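Local coordinates for protein MstE (Scytonema sp. PCC 10023, PDB 6SBF) that probably catalyses, as a monodomain class II terpene cyclase, the cyclisation of a linear isoprenoid precursor into the polycyclic scaffold of merosterol-type natural products, at residues A63-M68 against N348-T353; Q83-L88 against S125-A130; G107-T112 against A135-H140; A115-A120 against A184-F189; I147-E152 against T177-A182. The protein carries 1 engineered substitution. All blocks are in the same frame, centred on the assembly; numbering follows the deposited sequence.

Contact 1. Residues A63-M68 against N348-T353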
# COMPACT_ATOMS: atom_id res chain seq x y z
N ALA A 63 3.18 -6.41 -7.94
CA ALA A 63 4.12 -6.50 -6.79
C ALA A 63 3.31 -6.33 -5.50
O ALA A 63 3.54 -7.04 -4.49
CB ALA A 63 5.23 -5.48 -6.93
N TYR A 64 2.42 -5.32 -5.47
CA TYR A 64 1.61 -5.02 -4.28
C TYR A 64 0.68 -6.20 -3.96
O TYR A 64 0.60 -6.67 -2.83
CB TYR A 64 0.88 -3.71 -4.47
CG TYR A 64 -0.02 -3.32 -3.33
CD1 TYR A 64 -1.34 -3.68 -3.25
CD2 TYR A 64 0.49 -2.54 -2.31
CE1 TYR A 64 -2.19 -3.24 -2.24
CE2 TYR A 64 -0.35 -2.11 -1.28
CZ TYR A 64 -1.69 -2.43 -1.25
OH TYR A 64 -2.52 -1.99 -0.24
N VAL A 65 -0.10 -6.61 -4.94
CA VAL A 65 -1.09 -7.69 -4.73
C VAL A 65 -0.35 -8.97 -4.31
O VAL A 65 -0.85 -9.66 -3.43
CB VAL A 65 -1.98 -7.88 -5.95
CG1 VAL A 65 -2.86 -9.10 -5.80
CG2 VAL A 65 -2.85 -6.65 -6.19
N GLY A 66 0.74 -9.28 -4.99
CA GLY A 66 1.48 -10.49 -4.62
C GLY A 66 1.95 -10.40 -3.19
O GLY A 66 1.81 -11.39 -2.44
N THR A 67 2.46 -9.25 -2.76
CA THR A 67 2.90 -9.09 -1.37
C THR A 67 1.69 -9.27 -0.44
O THR A 67 1.80 -9.93 0.63
CB THR A 67 3.61 -7.73 -1.19
OG1 THR A 67 4.77 -7.66 -2.01
CG2 THR A 67 4.01 -7.51 0.26
N MET A 68 0.55 -8.67 -0.78
CA MET A 68 -0.65 -8.80 0.08
C MET A 68 -1.00 -10.27 0.25
O MET A 68 -1.42 -10.69 1.33
CB MET A 68 -1.83 -8.03 -0.51
CG MET A 68 -1.74 -6.54 -0.49
SD MET A 68 -1.68 -5.84 1.16
CE MET A 68 -0.06 -5.13 1.18
N ASN A 348 -10.54 -1.58 -11.12
CA ASN A 348 -10.80 -3.04 -11.14
C ASN A 348 -11.12 -3.57 -9.75
O ASN A 348 -11.49 -4.75 -9.63
CB ASN A 348 -9.62 -3.80 -11.75
CG ASN A 348 -9.44 -3.54 -13.23
OD1 ASN A 348 -10.45 -3.37 -13.94
ND2 ASN A 348 -8.21 -3.59 -13.73
N SER A 349 -10.91 -2.77 -8.70
CA SER A 349 -11.11 -3.18 -7.30
C SER A 349 -10.06 -4.22 -6.86
O SER A 349 -10.24 -4.80 -5.77
CB SER A 349 -12.51 -3.68 -7.01
OG SER A 349 -13.53 -2.79 -7.49
N ILE A 350 -9.01 -4.42 -7.66
CA ILE A 350 -8.02 -5.46 -7.32
C ILE A 350 -7.13 -4.94 -6.18
O ILE A 350 -6.89 -5.67 -5.19
CB ILE A 350 -7.22 -5.79 -8.59
CG1 ILE A 350 -8.11 -6.60 -9.55
CG2 ILE A 350 -5.93 -6.54 -8.23
CD1 ILE A 350 -7.48 -6.76 -10.95
N PHE A 351 -6.71 -3.68 -6.26
CA PHE A 351 -5.81 -3.10 -5.24
C PHE A 351 -6.56 -3.10 -3.90
O PHE A 351 -5.98 -3.52 -2.86
CB PHE A 351 -5.37 -1.71 -5.69
CG PHE A 351 -4.09 -1.21 -5.06
CD1 PHE A 351 -4.09 -0.53 -3.84
CD2 PHE A 351 -2.88 -1.47 -5.67
CE1 PHE A 351 -2.90 -0.03 -3.36
CE2 PHE A 351 -1.70 -0.98 -5.18
CZ PHE A 351 -1.71 -0.22 -4.03
N THR A 352 -7.80 -2.63 -3.85
CA THR A 352 -8.59 -2.61 -2.61
C THR A 352 -8.80 -4.03 -2.09
O THR A 352 -8.63 -4.27 -0.90
CB THR A 352 -9.92 -1.86 -2.82
OG1 THR A 352 -9.70 -0.49 -3.18
CG2 THR A 352 -10.74 -1.87 -1.55
N THR A 353 -9.27 -4.91 -2.95
CA THR A 353 -9.60 -6.27 -2.50
C THR A 353 -8.36 -6.97 -1.91
O THR A 353 -8.50 -7.64 -0.88
CB THR A 353 -10.21 -7.05 -3.67
OG1 THR A 353 -11.46 -6.43 -4.02
CG2 THR A 353 -10.53 -8.47 -3.28

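Contact 2. Residues Q83-L88 against S125-A130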
# COMPACT_ATOMS: atom_id res chain seq x y z
N GLN A 83 4.64 -17.10 -10.19
CA GLN A 83 4.38 -16.63 -11.56
C GLN A 83 4.52 -15.10 -11.64
O GLN A 83 5.10 -14.57 -12.59
CB GLN A 83 3.01 -17.07 -12.07
CG GLN A 83 2.64 -16.32 -13.39
CD GLN A 83 1.33 -16.78 -14.02
OE1 GLN A 83 1.32 -17.64 -14.89
NE2 GLN A 83 0.22 -16.20 -13.57
N ALA A 84 4.01 -14.39 -10.64
CA ALA A 84 4.12 -12.92 -10.61
C ALA A 84 5.60 -12.51 -10.60
O ALA A 84 5.97 -11.56 -11.29
CB ALA A 84 3.39 -12.37 -9.41
N TRP A 85 6.43 -13.22 -9.83
CA TRP A 85 7.86 -12.88 -9.80
C TRP A 85 8.49 -13.18 -11.15
O TRP A 85 9.33 -12.41 -11.62
CB TRP A 85 8.55 -13.66 -8.66
CG TRP A 85 10.02 -13.52 -8.61
CD1 TRP A 85 10.95 -14.50 -8.77
CD2 TRP A 85 10.77 -12.30 -8.42
NE1 TRP A 85 12.19 -13.98 -8.71
CE2 TRP A 85 12.15 -12.63 -8.48
CE3 TRP A 85 10.43 -10.95 -8.20
CZ2 TRP A 85 13.15 -11.69 -8.34
CZ3 TRP A 85 11.43 -10.05 -8.04
CH2 TRP A 85 12.77 -10.38 -8.14
N GLU A 86 8.11 -14.28 -11.79
CA GLU A 86 8.64 -14.56 -13.14
C GLU A 86 8.24 -13.44 -14.12
O GLU A 86 9.09 -13.04 -14.94
CB GLU A 86 8.14 -15.92 -13.63
CG GLU A 86 8.76 -17.08 -12.89
CD GLU A 86 10.28 -17.25 -12.93
OE1 GLU A 86 10.89 -16.94 -13.97
OE2 GLU A 86 10.86 -17.70 -11.89
N LEU A 87 7.01 -12.93 -14.02
CA LEU A 87 6.59 -11.79 -14.88
C LEU A 87 7.47 -10.55 -14.59
O LEU A 87 7.92 -9.90 -15.55
CB LEU A 87 5.11 -11.46 -14.64
CG LEU A 87 4.16 -12.55 -15.17
CD1 LEU A 87 2.72 -12.24 -14.77
CD2 LEU A 87 4.24 -12.69 -16.67
N LEU A 88 7.70 -10.27 -13.32
CA LEU A 88 8.55 -9.14 -12.95
C LEU A 88 9.97 -9.30 -13.49
O LEU A 88 10.59 -8.33 -13.97
CB LEU A 88 8.50 -8.93 -11.45
CG LEU A 88 7.20 -8.31 -10.94
CD1 LEU A 88 7.07 -8.50 -9.47
CD2 LEU A 88 7.03 -6.87 -11.32
N SER A 125 15.05 -13.09 -2.63
CA SER A 125 15.70 -11.86 -2.10
C SER A 125 17.18 -11.80 -2.47
O SER A 125 17.72 -10.73 -2.55
CB SER A 125 15.61 -11.74 -0.61
OG SER A 125 14.29 -11.51 -0.18
N ASP A 126 17.80 -12.95 -2.66
CA ASP A 126 19.25 -13.08 -2.93
C ASP A 126 19.53 -13.22 -4.44
O ASP A 126 20.70 -13.37 -4.82
CB ASP A 126 19.83 -14.34 -2.25
CG ASP A 126 19.75 -14.47 -0.74
OD1 ASP A 126 19.45 -13.44 -0.04
OD2 ASP A 126 20.06 -15.64 -0.26
N SER A 127 18.50 -13.13 -5.27
CA SER A 127 18.64 -13.24 -6.72
C SER A 127 19.47 -12.08 -7.29
O SER A 127 19.51 -11.00 -6.69
CB SER A 127 17.30 -13.33 -7.40
OG SER A 127 16.54 -12.09 -7.30
N GLU A 128 20.08 -12.29 -8.46
CA GLU A 128 20.83 -11.23 -9.15
C GLU A 128 19.89 -10.02 -9.32
O GLU A 128 20.32 -8.88 -9.10
CB GLU A 128 21.42 -11.71 -10.51
CG GLU A 128 22.63 -12.61 -10.37
CD GLU A 128 23.55 -12.69 -11.58
OE1 GLU A 128 23.38 -11.88 -12.51
OE2 GLU A 128 24.46 -13.56 -11.59
N ARG A 129 18.69 -10.23 -9.85
CA ARG A 129 17.81 -9.08 -10.12
C ARG A 129 17.46 -8.33 -8.83
O ARG A 129 17.43 -7.09 -8.80
CB ARG A 129 16.56 -9.51 -10.87
CG ARG A 129 15.58 -8.36 -11.12
CD ARG A 129 16.18 -7.28 -12.01
NE ARG A 129 15.27 -6.13 -12.17
CZ ARG A 129 14.22 -6.09 -13.00
NH1 ARG A 129 13.90 -7.16 -13.70
NH2 ARG A 129 13.46 -5.02 -13.06
N ALA A 130 17.13 -9.06 -7.78
CA ALA A 130 16.78 -8.40 -6.50
C ALA A 130 17.97 -7.60 -6.00
O ALA A 130 17.76 -6.48 -5.48
CB ALA A 130 16.35 -9.40 -5.46

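Contact 3. Residues G107-T112 against A135-H140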
# COMPACT_ATOMS: atom_id res chain seq x y z
N GLY A 107 11.48 3.72 -13.85
CA GLY A 107 11.50 3.06 -12.55
C GLY A 107 11.14 3.99 -11.45
O GLY A 107 11.28 5.23 -11.57
N ASP A 108 10.65 3.44 -10.35
CA ASP A 108 10.40 4.23 -9.13
C ASP A 108 10.65 3.37 -7.91
O ASP A 108 10.58 2.12 -7.93
CB ASP A 108 8.99 4.84 -9.15
CG ASP A 108 7.94 3.83 -8.77
OD1 ASP A 108 7.65 3.62 -7.56
OD2 ASP A 108 7.33 3.22 -9.71
N ALA A 109 10.96 4.03 -6.82
CA ALA A 109 11.35 3.37 -5.56
C ALA A 109 10.18 2.60 -4.97
O ALA A 109 10.44 1.61 -4.28
CB ALA A 109 11.87 4.37 -4.57
N ASP A 110 8.97 3.09 -5.10
CA ASP A 110 7.83 2.42 -4.42
C ASP A 110 7.59 1.08 -5.07
O ASP A 110 7.49 0.05 -4.39
CB ASP A 110 6.60 3.30 -4.41
CG ASP A 110 5.51 2.74 -3.51
OD1 ASP A 110 5.81 2.43 -2.36
OD2 ASP A 110 4.39 2.64 -3.95
N THR A 111 7.40 1.07 -6.36
CA THR A 111 7.17 -0.16 -7.10
C THR A 111 8.33 -1.12 -6.79
O THR A 111 8.07 -2.33 -6.57
CB THR A 111 7.12 0.08 -8.61
OG1 THR A 111 6.06 1.02 -8.87
CG2 THR A 111 6.88 -1.22 -9.33
N THR A 112 9.52 -0.62 -6.85
CA THR A 112 10.72 -1.50 -6.63
C THR A 112 10.69 -2.11 -5.24
O THR A 112 10.97 -3.31 -5.08
CB THR A 112 12.01 -0.73 -6.96
OG1 THR A 112 11.98 -0.31 -8.34
CG2 THR A 112 13.23 -1.54 -6.74
N ALA A 135 20.08 -2.21 -4.98
CA ALA A 135 21.13 -1.20 -5.23
C ALA A 135 20.51 0.08 -5.81
O ALA A 135 20.82 1.17 -5.35
CB ALA A 135 22.19 -1.80 -6.10
N ALA A 136 19.60 -0.08 -6.76
CA ALA A 136 18.94 1.05 -7.39
C ALA A 136 18.14 1.81 -6.34
O ALA A 136 18.09 3.05 -6.41
CB ALA A 136 18.05 0.61 -8.52
N LEU A 137 17.49 1.13 -5.41
CA LEU A 137 16.75 1.85 -4.34
C LEU A 137 17.66 2.77 -3.58
O LEU A 137 17.20 3.88 -3.20
CB LEU A 137 16.19 0.91 -3.30
CG LEU A 137 14.87 0.33 -3.62
CD1 LEU A 137 14.42 -0.61 -2.50
CD2 LEU A 137 13.81 1.38 -3.85
N ALA A 138 18.91 2.40 -3.38
CA ALA A 138 19.82 3.22 -2.59
C ALA A 138 20.00 4.58 -3.26
O ALA A 138 20.20 5.58 -2.55
CB ALA A 138 21.11 2.49 -2.38
N THR A 139 19.87 4.64 -4.58
CA THR A 139 20.04 5.90 -5.34
C THR A 139 18.97 6.93 -4.96
O THR A 139 19.22 8.12 -5.16
CB THR A 139 20.04 5.61 -6.84
OG1 THR A 139 20.99 4.57 -7.08
CG2 THR A 139 20.38 6.84 -7.64
N HIS A 140 17.82 6.48 -4.46
CA HIS A 140 16.68 7.32 -4.11
C HIS A 140 16.73 7.84 -2.67
O HIS A 140 15.85 8.64 -2.31
CB HIS A 140 15.41 6.53 -4.36
CG HIS A 140 15.14 6.24 -5.79
ND1 HIS A 140 14.74 7.21 -6.69
CD2 HIS A 140 15.17 5.11 -6.46
CE1 HIS A 140 14.55 6.62 -7.87
NE2 HIS A 140 14.80 5.36 -7.76

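Contact 4. Residues A115-A120 against A184-F189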
# COMPACT_ATOMS: atom_id res chain seq x y z
N ALA A 115 8.10 -4.93 -5.16
CA ALA A 115 8.62 -6.08 -5.94
C ALA A 115 9.63 -6.84 -5.08
O ALA A 115 9.66 -8.08 -5.16
CB ALA A 115 9.25 -5.62 -7.24
N LEU A 116 10.44 -6.15 -4.31
CA LEU A 116 11.39 -6.78 -3.38
C LEU A 116 10.69 -7.49 -2.24
O LEU A 116 11.22 -8.55 -1.79
CB LEU A 116 12.47 -5.79 -2.98
CG LEU A 116 13.43 -5.37 -4.08
CD1 LEU A 116 14.26 -4.17 -3.62
CD2 LEU A 116 14.37 -6.53 -4.44
N GLN A 117 9.58 -6.99 -1.73
CA GLN A 117 8.80 -7.71 -0.72
C GLN A 117 8.31 -9.02 -1.34
O GLN A 117 8.29 -10.07 -0.69
CB GLN A 117 7.66 -6.84 -0.18
CG GLN A 117 8.12 -5.65 0.65
CD GLN A 117 6.95 -5.03 1.38
OE1 GLN A 117 6.34 -5.66 2.24
NE2 GLN A 117 6.62 -3.77 1.05
N LEU A 118 7.81 -8.95 -2.57
CA LEU A 118 7.33 -10.15 -3.25
C LEU A 118 8.50 -11.14 -3.46
O LEU A 118 8.32 -12.35 -3.22
CB LEU A 118 6.64 -9.78 -4.56
CG LEU A 118 6.17 -10.97 -5.40
CD1 LEU A 118 5.28 -11.96 -4.68
CD2 LEU A 118 5.47 -10.52 -6.65
N ALA A 119 9.63 -10.63 -3.87
CA ALA A 119 10.84 -11.48 -4.06
C ALA A 119 11.12 -12.24 -2.76
O ALA A 119 11.39 -13.45 -2.82
CB ALA A 119 12.02 -10.66 -4.49
N ALA A 120 11.03 -11.60 -1.61
CA ALA A 120 11.30 -12.28 -0.34
C ALA A 120 10.31 -13.42 -0.16
O ALA A 120 10.71 -14.53 0.32
CB ALA A 120 11.30 -11.31 0.81
N ALA A 184 10.88 0.59 4.15
CA ALA A 184 11.36 0.15 5.48
C ALA A 184 10.80 -1.23 5.85
O ALA A 184 11.28 -1.77 6.86
CB ALA A 184 10.99 1.17 6.52
N ALA A 185 9.86 -1.79 5.12
CA ALA A 185 9.45 -3.22 5.27
C ALA A 185 10.62 -4.15 4.89
O ALA A 185 10.61 -5.30 5.31
CB ALA A 185 8.22 -3.56 4.46
N LEU A 186 11.60 -3.66 4.13
CA LEU A 186 12.77 -4.43 3.71
C LEU A 186 13.79 -4.34 4.82
O LEU A 186 14.23 -3.25 5.18
CB LEU A 186 13.34 -3.86 2.41
CG LEU A 186 12.38 -3.86 1.23
CD1 LEU A 186 13.05 -3.19 0.04
CD2 LEU A 186 11.90 -5.27 0.84
N PRO A 187 14.27 -5.47 5.38
CA PRO A 187 15.18 -5.39 6.51
C PRO A 187 16.49 -4.68 6.15
O PRO A 187 17.12 -4.11 6.99
CB PRO A 187 15.53 -6.86 6.81
CG PRO A 187 14.47 -7.66 6.15
CD PRO A 187 13.80 -6.84 5.11
N GLU A 188 16.86 -4.68 4.87
CA GLU A 188 18.11 -4.04 4.41
C GLU A 188 18.04 -2.51 4.55
O GLU A 188 19.11 -1.88 4.66
CB GLU A 188 18.41 -4.46 2.95
CG GLU A 188 18.59 -5.93 2.72
CD GLU A 188 17.34 -6.77 2.43
OE1 GLU A 188 16.17 -6.20 2.54
OE2 GLU A 188 17.57 -7.99 2.19
N PHE A 189 16.83 -1.94 4.53
CA PHE A 189 16.63 -0.46 4.54
C PHE A 189 16.04 0.02 5.87
O PHE A 189 16.05 1.21 6.09
CB PHE A 189 15.72 -0.03 3.37
CG PHE A 189 16.45 -0.07 2.07
CD1 PHE A 189 16.47 -1.21 1.29
CD2 PHE A 189 17.10 1.05 1.62
CE1 PHE A 189 17.18 -1.19 0.11
CE2 PHE A 189 17.81 1.03 0.44
CZ PHE A 189 17.88 -0.10 -0.29

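Contact 5. Residues I147-E152 against T177-A182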
# COMPACT_ATOMS: atom_id res chain seq x y z
N ILE A 147 13.30 8.27 1.51
CA ILE A 147 13.46 7.85 0.12
C ILE A 147 12.48 8.59 -0.77
O ILE A 147 11.30 8.78 -0.40
CB ILE A 147 13.39 6.33 0.02
CG1 ILE A 147 14.06 5.84 -1.24
CG2 ILE A 147 12.00 5.91 0.14
CD1 ILE A 147 14.54 4.43 -1.12
N ALA A 148 12.99 9.00 -1.92
CA ALA A 148 12.20 9.69 -2.97
C ALA A 148 11.63 8.65 -3.96
O ALA A 148 12.31 7.70 -4.31
CB ALA A 148 13.00 10.72 -3.69
N THR A 149 10.45 8.91 -4.48
CA THR A 149 9.81 8.01 -5.45
C THR A 149 10.60 8.00 -6.76
O THR A 149 10.91 6.92 -7.31
CB THR A 149 8.36 8.42 -5.73
OG1 THR A 149 7.59 8.30 -4.53
CG2 THR A 149 7.70 7.55 -6.77
N PHE A 150 10.88 9.17 -7.31
CA PHE A 150 11.45 9.31 -8.65
C PHE A 150 12.75 10.09 -8.61
O PHE A 150 12.92 11.02 -7.81
CB PHE A 150 10.52 10.15 -9.52
CG PHE A 150 9.24 9.48 -9.91
CD1 PHE A 150 9.23 8.34 -10.69
CD2 PHE A 150 8.03 10.00 -9.48
CE1 PHE A 150 8.04 7.75 -11.05
CE2 PHE A 150 6.84 9.38 -9.82
CZ PHE A 150 6.84 8.27 -10.63
N ALA A 151 13.64 9.78 -9.53
CA ALA A 151 14.77 10.62 -9.94
C ALA A 151 14.25 11.62 -10.97
O ALA A 151 13.53 11.22 -11.92
CB ALA A 151 15.85 9.76 -10.52
N GLU A 152 14.66 12.86 -10.80
CA GLU A 152 14.10 13.97 -11.58
C GLU A 152 14.22 13.74 -13.09
O GLU A 152 13.23 13.99 -13.82
CB GLU A 152 14.80 15.27 -11.16
CG GLU A 152 14.21 16.49 -11.83
CD GLU A 152 14.58 17.84 -11.26
OE1 GLU A 152 14.17 18.87 -11.84
OE2 GLU A 152 15.25 17.87 -10.23
N THR A 177 6.96 10.02 2.69
CA THR A 177 6.83 9.20 3.89
C THR A 177 6.14 7.87 3.59
O THR A 177 6.51 6.84 4.19
CB THR A 177 6.12 10.03 4.95
OG1 THR A 177 6.83 11.28 5.14
CG2 THR A 177 6.05 9.33 6.28
N CYS A 178 5.19 7.86 2.69
CA CYS A 178 4.46 6.65 2.28
C CYS A 178 5.46 5.64 1.65
O CYS A 178 5.46 4.46 2.00
CB CYS A 178 3.34 7.00 1.29
SG CYS A 178 3.82 8.10 -0.07
N VAL A 179 6.31 6.11 0.75
CA VAL A 179 7.30 5.26 0.07
C VAL A 179 8.36 4.85 1.08
O VAL A 179 8.77 3.66 1.10
CB VAL A 179 7.90 5.96 -1.13
CG1 VAL A 179 8.92 5.05 -1.83
CG2 VAL A 179 6.80 6.38 -2.07
N SER A 180 8.81 5.73 1.94
CA SER A 180 9.81 5.41 2.97
C SER A 180 9.26 4.32 3.90
O SER A 180 9.99 3.36 4.25
CB SER A 180 10.18 6.67 3.74
OG SER A 180 10.80 7.63 2.92
N ALA A 181 8.01 4.40 4.31
CA ALA A 181 7.39 3.43 5.20
C ALA A 181 7.40 2.06 4.53
O ALA A 181 7.69 1.02 5.16
CB ALA A 181 5.99 3.86 5.59
N ALA A 182 7.00 2.00 3.28
CA ALA A 182 6.92 0.73 2.55
C ALA A 182 8.34 0.16 2.34
O ALA A 182 8.53 -1.05 2.52
CB ALA A 182 6.21 0.93 1.23

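Contact 1. Residues A63-M68 against N348-T353
Tyr64 and Phe351 lie flat on one another where two helices of the alpha6-alpha6 barrel, 59-69 near the N terminus and 350-363 at the C terminus, are brought side by side. The geometry is that of an offset stack: the planes differ by 6°, the centroids are 3.7 Å apart, and Phe351 CZ sits 3.3 Å above the middle of the Tyr64 ring. The overlap continues out to the hydroxyl end, with Tyr64 CZ 3.4 Å from Phe351 CE1. Both rings swing out opposite the backbone N (chi1 179° and -158°), which lets the two side chains meet crosswise and still lie face to face.

Beside this dense pair the packing is thinner. Val65 and Ile350 meet through a single methyl pair, CG2 to CG2 at 3.7 Å, and towards the start of the C-terminal segment the partly exposed Asn348 makes no contact with 63-68. The phenol oxygen is satisfied beyond the stack, since Tyr64 OH is hydrogen-bonded to Thr355 OG1 one turn further along the C-terminal helix. On the opposite face of the Tyr64 ring, Met68 CE lies 3.9 Å above the plane, displaced towards the rim.

Contact 2. Residues Q83-L88 against S125-A130
Trp85 points the outer edge of its indole at Ser127, and Arg129 reaches back in the other direction to the carbonyl of Leu88, so each segment contributes one long side chain to the contact. The Trp85 ring meets Ser127 edge-on: OG lies near the indole plane, 3.6 Å from CZ2, and not over a face. That oxygen has its own bonds. Ser127 is the N-cap of helix 128-138, and with OG set between backbone N and carbonyl carbon (chi1 68°) it accepts from Ala130 N at 3.1 Å and 156°, while also bonding to Ala124 O. The Trp85 edge therefore abuts a hydroxyl already fixed by the helix start.

Arg129 leaves its helix extended and then bends at chi2 (63°), which carries the guanidinium over towards the 75-90 helix. Its NH1 stops 3.5 Å from Leu88 O, oblique to the guanidinium plane, a proximity too loose to count as a bond. The firm partners lie outside the two segments: Arg129 NE bonds to Gly97 O, NH2 bonds to Arg91 O, and Trp99 makes a cation-pi pair with the same group while its NE1 bonds to Leu88 O. NH1, too, is hydrogen-bonded outside the two segments. No hydrogen bond joins the two segments directly, so the polar cohesion here probably runs through the loop between helices 75-90 and 109-121.

Contact 3. Residues G107-T112 against A135-H140
His140 turns one face of its imidazole to Ala109, whose CB stands 4.2 Å from the ring centroid and 27° off the normal, a CH-pi contact. Ala109 N lies above the same face, displaced towards the rim, and the ring's NE2 is hydrogen-bonded to Glu98 OE1. The contact joins the first turn of helix 109-121 to the C-terminal part of helix 128-138 and the residues that follow it, in the alpha6-alpha6 barrel. The Asp-Ala-Asp-Thr run of residues 108-111 resembles the DXDD motif of class II terpene cyclases, with threonine in the last position.

Leu137 completes the apolar part. Its CD2 reaches Ala109 from the other helix, 3.6 Å from CB and 3.4 Å from the carbonyl O, and its CG touches Thr112 CG2 at 4.0 Å as the two side chains slide past one another in opposite directions. Thr112 is held in that pose because OG1 bonds to Asp108 O at 2.8 Å, approaching from the face of the carbonyl plane opposite to Thr112 N; OG1 is also bonded to Trp99 N. CG2 is thus left as the branch facing Leu137.

Behind this surface, Asp108 caps the helix with a flat carboxylate gripped at both oxygens. Thr111 N meets OD1 at 2.8 Å in a nearly straight bond (171°), from above the carboxylate plane, while Thr111 OG1 meets Asp108 OD2 at 2.7 Å on its syn side.

Contact 4. Residues A115-A120 against A184-F189
Gln117 and Leu116 press against Leu186 and Ala185, and Gln117 can be traced outward atom by atom. At its root CB lies 3.5 Å from Thr67 OG1 of helix 59-69 and meets nothing in 184-189. CG, placed opposite the carbonyl carbon and beside the backbone N (chi1 -69°), makes the first touch, 3.8 Å from Leu186 CD2. The chain then runs on extended (chi2 -168°), so that the amide clears the leucine and arrives at the next residue back, Ala185. There the methyl lies over a face of the amide: Ala185 CB is 3.6 Å from Gln117 CD and about 3.5 Å above the amide plane, with OE1 and NE2 reached at similar distances. The amide thus meets carbon here, and across the two segments it makes no hydrogen bond. Gln117 NE2 comes to 3.6 Å from Ala182 O, a distance of packing only.

Helix 109-121 is here meeting the turn that links helices 177-183 and 187-200, so a helix of the alpha6-alpha6 barrel is set against a helix-to-helix connection and not against another helix's flank. Leu186 wedges its forked end between Leu116 and Gln117 of helix 109-121. CD2 faces Gln117 and also lies 3.9 Å from Leu116 CB, while CD1 meets Leu116 CD1 at 4.0 Å, the two leucine side chains crossing at about a right angle. From the flank, Leu137 of helix 128-138 closes on the same cluster, its CD1 lying 3.9 Å from Leu186 CD1.

Contact 5. Residues I147-E152 against T177-A182
A loop-to-helix contact, part polar and part apolar, sets Ile147 and Thr149 against Val179 and Ser180, where the irregular chain after helix 128-138 passes across helix 177-183 within the alpha6-alpha6 barrel fold. The two backbones come close, with 5.2 Å between the CA atoms of Ile147 and Ser180. One hydrogen bond crosses: Ile147 N donates to Ser180 OG at 2.9 Å and 177°, practically straight. Ser180 OG is also bonded to His176 O, one turn back on the same chain, so a single hydroxyl bridges loop and helix.

Val179 divides its two methyls between the loop residues: CG1 lies 3.8 Å from Ile147 CG2, and CG2 is 3.2 Å from Thr149 OG1, the side chains of Thr149 and Val179 crossing at about a right angle. Ile147 CG2 also brushes Ser180 OG at 3.5 Å, so that branch fills the corner between hydroxyl and valine. Thr149 OG1 draws no bond from its methyl neighbour; its polar partners are His176 ND1 and Trp211 NE1, placed beyond the two segments.

With all four touching residues buried, the hydroxyls do more than fill space. Each has at least two polar partners, one set including a backbone N-H of the loop, so a stretch without regular helix or strand is probably kept in place by the helix's own side chain and by the histidine preceding it.

Overall arrangement
From the N terminus, helix 59-69 opens the largest loop: contact 1 closes it 280 residues later on helix 350-363, and the other four contacts nest within it. Contact 2 joins helix 75-90 to the start of helix 128-138, and contact 3 joins the start of helix 109-121 to the C-terminal part of helix 128-138; along the chain they cross. Contact 4, from helix 109-121 to the turn before 187-200, crosses both and encloses contact 5, which follows contact 3 in series. Contacts 3 and 5 lie about 8 Å apart between centres and are joined by probable backbone hydrogen bonds, Ala148 N with His140 O and Ala109 N with Thr149 O. Contacts 3 and 4 share helix 109-121.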